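Local coordinates for protein oxidized polyvinyl alcohol hydrolase (Pseudomonas sp. VM15C, PDB 3WWC) that hydrolyses beta-diketones such as 4,6-nonanedione and cleaves oxidized polyvinyl alcohol in the second step of its degradation, at residues N184-F189 with V235-P241. The protein carries 1 engineered substitution. Numbering follows the deposited sequence.
Sequences NRALLF and VGPYPLP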
loop_
_atom_site.group_PDB
_atom_site.type_symbol
_atom_site.label_atom_id
_atom_site.label_comp_id
_atom_site.label_asym_id
_atom_site.label_seq_id
_atom_site.Cartn_x
_atom_site.Cartn_y
_atom_site.Cartn_z
ATOM N N ASN A 184 -3.045 0.939 2.028
ATOM C CA ASN A 184 -4.402 1.037 2.543
ATOM C C ASN A 184 -4.687 2.459 3.059
ATOM O O ASN A 184 -5.750 3.028 2.758
ATOM C CB ASN A 184 -4.619 0.060 3.737
ATOM C CG ASN A 184 -4.855 -1.365 3.291
ATOM O OD1 ASN A 184 -5.398 -1.610 2.204
ATOM N ND2 ASN A 184 -4.473 -2.341 4.150
ATOM N N ARG A 185 -3.764 3.021 3.850
ATOM C CA ARG A 185 -4.024 4.361 4.390
ATOM C C ARG A 185 -4.174 5.410 3.289
ATOM O O ARG A 185 -5.097 6.244 3.303
ATOM C CB ARG A 185 -2.906 4.810 5.320
ATOM C CG ARG A 185 -3.225 6.190 5.961
ATOM C CD ARG A 185 -2.215 6.512 7.107
ATOM N NE ARG A 185 -2.644 7.720 7.819
ATOM C CZ ARG A 185 -3.382 7.714 8.923
ATOM N NH1 ARG A 185 -3.811 6.553 9.460
ATOM N NH2 ARG A 185 -3.630 8.891 9.526
ATOM N N ALA A 186 -3.305 5.324 2.292
ATOM C CA ALA A 186 -3.345 6.298 1.195
ATOM C C ALA A 186 -4.626 6.176 0.401
ATOM O O ALA A 186 -5.188 7.208 -0.064
ATOM C CB ALA A 186 -2.137 6.068 0.278
ATOM N N LEU A 187 -5.104 4.958 0.174
ATOM C CA LEU A 187 -6.353 4.780 -0.583
ATOM C C LEU A 187 -7.544 5.318 0.201
ATOM O O LEU A 187 -8.489 5.834 -0.395
ATOM C CB LEU A 187 -6.576 3.293 -0.899
ATOM C CG LEU A 187 -5.552 2.710 -1.855
ATOM C CD1 LEU A 187 -5.728 1.193 -1.840
ATOM C CD2 LEU A 187 -5.737 3.305 -3.278
ATOM N N LEU A 188 -7.483 5.247 1.531
ATOM C CA LEU A 188 -8.626 5.690 2.330
ATOM C C LEU A 188 -8.667 7.186 2.460
ATOM O O LEU A 188 -9.758 7.767 2.566
ATOM C CB LEU A 188 -8.563 5.053 3.745
ATOM C CG LEU A 188 -8.797 3.541 3.710
ATOM C CD1 LEU A 188 -8.364 2.930 5.051
ATOM C CD2 LEU A 188 -10.301 3.258 3.398
ATOM N N PHE A 189 -7.498 7.824 2.435
ATOM C CA PHE A 189 -7.434 9.284 2.579
ATOM C C PHE A 189 -7.306 10.035 1.278
ATOM O O PHE A 189 -7.614 11.245 1.246
ATOM C CB PHE A 189 -6.251 9.734 3.463
ATOM C CG PHE A 189 -6.511 9.624 4.963
ATOM C CD1 PHE A 189 -7.089 10.665 5.670
ATOM C CD2 PHE A 189 -6.074 8.511 5.649
ATOM C CE1 PHE A 189 -7.215 10.588 7.058
ATOM C CE2 PHE A 189 -6.196 8.424 7.057
ATOM C CZ PHE A 189 -6.771 9.484 7.755
ATOM N N VAL A 235 -5.531 2.024 10.600
ATOM C CA VAL A 235 -4.870 2.360 9.326
ATOM C C VAL A 235 -5.546 3.556 8.661
ATOM O O VAL A 235 -4.900 4.305 7.902
ATOM C CB VAL A 235 -4.924 1.130 8.357
ATOM C CG1 VAL A 235 -6.374 0.862 7.862
ATOM C CG2 VAL A 235 -4.010 1.366 7.144
ATOM N N GLY A 236 -6.822 3.798 8.972
ATOM C CA GLY A 236 -7.538 4.842 8.235
ATOM C C GLY A 236 -8.161 5.910 9.090
ATOM O O GLY A 236 -7.815 6.074 10.239
ATOM N N PRO A 237 -9.010 6.704 8.476
ATOM C CA PRO A 237 -9.713 7.766 9.193
ATOM C C PRO A 237 -10.595 7.040 10.223
ATOM O O PRO A 237 -10.920 5.866 10.044
ATOM C CB PRO A 237 -10.614 8.361 8.085
ATOM C CG PRO A 237 -9.947 8.020 6.820
ATOM C CD PRO A 237 -9.374 6.660 7.039
ATOM N N TYR A 238 -10.954 7.724 11.303
ATOM C CA TYR A 238 -11.972 7.197 12.232
ATOM C C TYR A 238 -13.183 8.174 12.321
ATOM O O TYR A 238 -13.015 9.347 12.665
ATOM C CB TYR A 238 -11.480 7.009 13.659
ATOM C CG TYR A 238 -12.645 6.524 14.489
ATOM C CD1 TYR A 238 -13.150 5.239 14.325
ATOM C CD2 TYR A 238 -13.348 7.419 15.308
ATOM C CE1 TYR A 238 -14.343 4.848 14.938
ATOM C CE2 TYR A 238 -14.528 7.038 15.922
ATOM C CZ TYR A 238 -15.018 5.753 15.732
ATOM O OH TYR A 238 -16.178 5.346 16.354
ATOM N N PRO A 239 -14.371 7.733 11.913
ATOM C CA PRO A 239 -14.698 6.411 11.349
ATOM C C PRO A 239 -14.200 6.366 9.912
ATOM O O PRO A 239 -13.826 7.404 9.342
ATOM C CB PRO A 239 -16.230 6.356 11.397
ATOM C CG PRO A 239 -16.624 7.798 11.350
ATOM C CD PRO A 239 -15.599 8.537 12.122
ATOM N N LEU A 240 -14.202 5.170 9.324
ATOM C CA LEU A 240 -13.788 5.002 7.927
ATOM C C LEU A 240 -14.793 5.797 7.108
ATOM O O LEU A 240 -15.957 5.974 7.510
ATOM C CB LEU A 240 -13.859 3.522 7.526
ATOM C CG LEU A 240 -12.840 2.639 8.244
ATOM C CD1 LEU A 240 -13.137 1.182 7.846
ATOM C CD2 LEU A 240 -11.429 3.003 7.836
ATOM N N PRO A 241 -14.371 6.282 5.944
ATOM C CA PRO A 241 -15.289 7.065 5.104
ATOM C C PRO A 241 -16.523 6.310 4.642
ATOM O O PRO A 241 -16.462 5.123 4.352
ATOM C CB PRO A 241 -14.410 7.536 3.957
ATOM C CG PRO A 241 -13.187 6.667 3.975
ATOM C CD PRO A 241 -13.018 6.145 5.367
HETATM O O HOH W 1 -5.528 6.855 11.739
#
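Asn184 meets Val235 through its CB, 3.7 Å from Val235 CG2, while its ND2 turns elsewhere, to the carbonyl oxygen of Glu203. One residue on, Arg185 carries the polar part of the contact. With CG anti to the backbone N (chi1 -176°) and the chain extended as far as NE, its methylenes run past Val235 O, 3.2 Å from Arg185 CG. At the end of the chain Arg185 NH1 gives Val235 O a weak, bent hydrogen bond of 2.9 Å (128°). The same nitrogen donates to a water at the guanidinium edge, in its plane, that bridges to Gly236 O; Arg185 NE and NH2 bond to the carbonyls of Glu146 and Trp142. Leu188 points into the bend of the 235-241 loop: its CB packs on Pro237 CD (3.8 Å), and CD1 lies against Gly236 CA, where no side chain intervenes, and near Leu240 CD2 and Val235 CG1, crossing the valine at about a right angle. Phe189, closing helix 178-189, takes Pro237 CG over one ring face, 3.7 Å from the centroid and 13° off the normal, in a CH-pi contact, while its rim atom CE2 stands 3.4 Å above the guanidinium plane of Arg185, the two planes inclined. In this alpha/beta-hydrolase fold, the helix following Ala177, engineered at the probable nucleophile position, thus joins the loop before strand 247-253 by apolar packing and one arginine, whose cation the surrounding carbonyls would be expected to favour.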